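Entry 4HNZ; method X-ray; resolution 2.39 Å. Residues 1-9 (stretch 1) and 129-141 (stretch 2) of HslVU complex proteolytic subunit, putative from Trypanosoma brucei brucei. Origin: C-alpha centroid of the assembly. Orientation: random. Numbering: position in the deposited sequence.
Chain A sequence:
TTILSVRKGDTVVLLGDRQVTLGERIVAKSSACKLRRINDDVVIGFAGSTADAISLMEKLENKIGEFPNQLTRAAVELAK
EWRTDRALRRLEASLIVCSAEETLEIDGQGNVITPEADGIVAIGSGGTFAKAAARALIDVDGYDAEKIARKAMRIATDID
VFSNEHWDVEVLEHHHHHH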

# COMPACT_ATOMS: atom_id res chain seq x y z
N THR A 1 -10.20 -26.48 0.87
CA THR A 1 -10.07 -27.76 1.57
C THR A 1 -11.03 -27.81 2.72
O THR A 1 -11.30 -26.79 3.34
CB THR A 1 -8.61 -27.95 2.05
OG1 THR A 1 -7.80 -28.09 0.90
CG2 THR A 1 -8.46 -29.21 2.90
N THR A 2 -11.57 -29.00 2.91
CA THR A 2 -12.40 -29.32 4.06
C THR A 2 -11.93 -30.64 4.63
O THR A 2 -11.93 -31.65 3.94
CB THR A 2 -13.87 -29.45 3.67
OG1 THR A 2 -14.29 -28.26 2.96
CG2 THR A 2 -14.71 -29.64 4.87
N ILE A 3 -11.41 -30.60 5.87
CA ILE A 3 -11.12 -31.75 6.62
C ILE A 3 -12.02 -31.69 7.84
O ILE A 3 -12.05 -30.67 8.55
CB ILE A 3 -9.66 -31.79 7.14
CG1 ILE A 3 -8.65 -31.43 6.08
CG2 ILE A 3 -9.32 -33.16 7.71
CD1 ILE A 3 -8.59 -32.39 4.95
N LEU A 4 -12.71 -32.79 8.13
CA LEU A 4 -13.68 -32.84 9.20
C LEU A 4 -13.53 -34.11 9.96
O LEU A 4 -13.41 -35.21 9.39
CB LEU A 4 -15.07 -32.76 8.62
CG LEU A 4 -16.18 -33.03 9.60
CD1 LEU A 4 -16.28 -31.91 10.60
CD2 LEU A 4 -17.53 -33.18 8.91
N SER A 5 -13.55 -34.00 11.28
CA SER A 5 -13.54 -35.17 12.17
C SER A 5 -14.75 -35.10 13.08
O SER A 5 -15.02 -34.07 13.68
CB SER A 5 -12.27 -35.17 13.03
OG SER A 5 -12.28 -36.26 13.95
N VAL A 6 -15.47 -36.21 13.22
CA VAL A 6 -16.58 -36.33 14.14
C VAL A 6 -16.43 -37.59 15.01
O VAL A 6 -16.23 -38.67 14.48
CB VAL A 6 -17.90 -36.50 13.38
CG1 VAL A 6 -19.06 -36.58 14.33
CG2 VAL A 6 -18.08 -35.35 12.38
N ARG A 7 -16.47 -37.42 16.32
CA ARG A 7 -16.46 -38.50 17.25
C ARG A 7 -17.86 -38.56 17.85
O ARG A 7 -18.32 -37.59 18.43
CB ARG A 7 -15.41 -38.25 18.35
CG ARG A 7 -15.37 -39.30 19.45
CD ARG A 7 -14.23 -39.07 20.48
NE ARG A 7 -12.93 -39.45 19.91
CZ ARG A 7 -12.04 -38.61 19.38
NH1 ARG A 7 -12.28 -37.30 19.36
NH2 ARG A 7 -10.90 -39.07 18.83
N LYS A 8 -18.50 -39.70 17.73
CA LYS A 8 -19.74 -39.96 18.43
C LYS A 8 -19.81 -41.43 18.88
O LYS A 8 -19.66 -42.35 18.06
CB LYS A 8 -20.96 -39.64 17.57
CG LYS A 8 -22.30 -39.85 18.27
CD LYS A 8 -23.46 -39.52 17.35
CE LYS A 8 -24.81 -39.50 18.03
NZ LYS A 8 -25.84 -38.75 17.21
N GLY A 9 -20.08 -41.64 20.18
CA GLY A 9 -20.02 -42.97 20.78
C GLY A 9 -18.59 -43.46 20.66
O GLY A 9 -17.62 -42.72 20.91
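Stretch 2, residues 129-141: FAKAAARALIDVD

Stretch 2 enters as a helix already under way at Phe129 and runs nearly along the strand of residues 3-8, in the same N-to-C sense: the axes cross at -23° and come within 8.8 Å. The register is simple. Two strand residues advance the chain about as far as one helical turn, so Leu4, Val6 and Lys8 lie nearest, by CA, to Ala130, Ala134 and Ile138. Strand alternation turns those three side chains toward the helix, while Ile3 and Arg7 point away.

Near the start of the stretch the residue facing the strand is alanine. Ala130 points its CB at the strand, 3.9 Å from Thr2 CG2 and 4.2 Å from Leu4 CD1, and here the backbones are closest, 6.8 Å between Leu4 CA and Ala130 CA, with a short side chain between them. One turn on, Ala134 CB meets Val6 CG2 at 4.3 Å.

Ile138 covers the most surface. Its CA-to-CB bond points sideways, but the side chain (chi1 t, chi2 p) brings CD1 back to 3.9 Å from Val6 CG1 and 4.1 Å from Arg7 O. Lys8 closes the contact: its extended, all-t side chain passes CD1 of Ile138, 4.3 Å from Lys8 CB, and donates a hydrogen bond from NZ to Ile138 O at 2.7 Å, within the type I turn from Leu137 to Val140.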

# COMPACT_ATOMS: atom_id res chain seq x y z
N PHE A 129 -17.84 -24.39 7.87
CA PHE A 129 -19.18 -24.75 7.40
C PHE A 129 -19.49 -26.17 7.84
O PHE A 129 -20.59 -26.48 8.26
CB PHE A 129 -19.28 -24.59 5.87
CG PHE A 129 -18.71 -23.31 5.39
CD1 PHE A 129 -19.00 -22.13 6.03
CD2 PHE A 129 -17.94 -23.25 4.24
CE1 PHE A 129 -18.47 -20.91 5.58
CE2 PHE A 129 -17.43 -22.05 3.77
CZ PHE A 129 -17.69 -20.86 4.45
N ALA A 130 -18.48 -27.04 7.75
CA ALA A 130 -18.67 -28.44 8.04
C ALA A 130 -18.98 -28.61 9.50
O ALA A 130 -19.83 -29.40 9.91
CB ALA A 130 -17.41 -29.20 7.66
N LYS A 131 -18.26 -27.90 10.29
CA LYS A 131 -18.43 -27.94 11.73
C LYS A 131 -19.80 -27.45 12.14
O LYS A 131 -20.48 -28.10 12.93
CB LYS A 131 -17.39 -27.07 12.32
CG LYS A 131 -17.60 -26.86 13.76
CD LYS A 131 -16.63 -25.83 14.28
CE LYS A 131 -15.45 -26.48 14.99
NZ LYS A 131 -14.68 -25.41 15.73
N ALA A 132 -20.27 -26.37 11.54
CA ALA A 132 -21.62 -25.91 11.78
C ALA A 132 -22.69 -26.98 11.40
O ALA A 132 -23.62 -27.27 12.15
CB ALA A 132 -21.89 -24.61 11.02
N ALA A 133 -22.54 -27.59 10.25
CA ALA A 133 -23.49 -28.60 9.87
C ALA A 133 -23.39 -29.81 10.80
O ALA A 133 -24.43 -30.36 11.19
CB ALA A 133 -23.28 -29.02 8.42
N ALA A 134 -22.19 -30.25 11.12
CA ALA A 134 -22.06 -31.41 11.98
C ALA A 134 -22.62 -31.14 13.35
O ALA A 134 -23.22 -32.01 13.98
CB ALA A 134 -20.61 -31.83 12.13
N ARG A 135 -22.41 -29.93 13.87
CA ARG A 135 -23.00 -29.60 15.17
C ARG A 135 -24.50 -29.67 15.20
O ARG A 135 -25.09 -29.86 16.23
CB ARG A 135 -22.53 -28.22 15.64
CG ARG A 135 -21.13 -28.30 16.21
CD ARG A 135 -20.68 -26.98 16.81
NE ARG A 135 -19.39 -27.15 17.45
CZ ARG A 135 -18.58 -26.16 17.78
NH1 ARG A 135 -18.88 -24.90 17.50
NH2 ARG A 135 -17.41 -26.43 18.38
N ALA A 136 -25.12 -29.43 14.05
CA ALA A 136 -26.58 -29.42 13.98
C ALA A 136 -27.10 -30.82 14.12
O ALA A 136 -28.21 -31.02 14.59
CB ALA A 136 -27.06 -28.81 12.67
N LEU A 137 -26.28 -31.78 13.70
CA LEU A 137 -26.69 -33.17 13.69
C LEU A 137 -26.14 -34.02 14.85
O LEU A 137 -26.58 -35.13 15.02
CB LEU A 137 -26.24 -33.83 12.39
CG LEU A 137 -26.87 -33.27 11.12
CD1 LEU A 137 -26.10 -33.78 9.93
CD2 LEU A 137 -28.32 -33.62 10.99
N ILE A 138 -25.17 -33.49 15.61
CA ILE A 138 -24.41 -34.33 16.51
C ILE A 138 -25.30 -35.07 17.51
O ILE A 138 -25.06 -36.23 17.86
CB ILE A 138 -23.29 -33.52 17.24
CG1 ILE A 138 -22.30 -34.46 17.99
CG2 ILE A 138 -23.87 -32.44 18.18
CD1 ILE A 138 -21.54 -35.42 17.10
N ASP A 139 -26.32 -34.37 17.99
CA ASP A 139 -27.19 -34.86 19.06
C ASP A 139 -28.50 -35.40 18.47
O ASP A 139 -29.39 -35.69 19.22
CB ASP A 139 -27.48 -33.72 20.08
CG ASP A 139 -28.11 -32.43 19.41
OD1 ASP A 139 -27.73 -32.02 18.23
OD2 ASP A 139 -28.99 -31.81 20.09
N VAL A 140 -28.64 -35.56 17.16
CA VAL A 140 -29.88 -36.09 16.66
C VAL A 140 -29.92 -37.59 16.34
O VAL A 140 -29.01 -38.18 15.75
CB VAL A 140 -30.55 -35.29 15.47
CG1 VAL A 140 -29.82 -34.04 15.11
CG2 VAL A 140 -30.81 -36.13 14.25
N ASP A 141 -31.09 -38.11 16.66
CA ASP A 141 -31.45 -39.53 16.53
C ASP A 141 -31.33 -39.97 15.10
O ASP A 141 -31.71 -39.27 14.19
CB ASP A 141 -32.89 -39.76 16.96
CG ASP A 141 -33.20 -39.24 18.36
OD1 ASP A 141 -32.26 -39.20 19.17
OD2 ASP A 141 -34.38 -38.91 18.68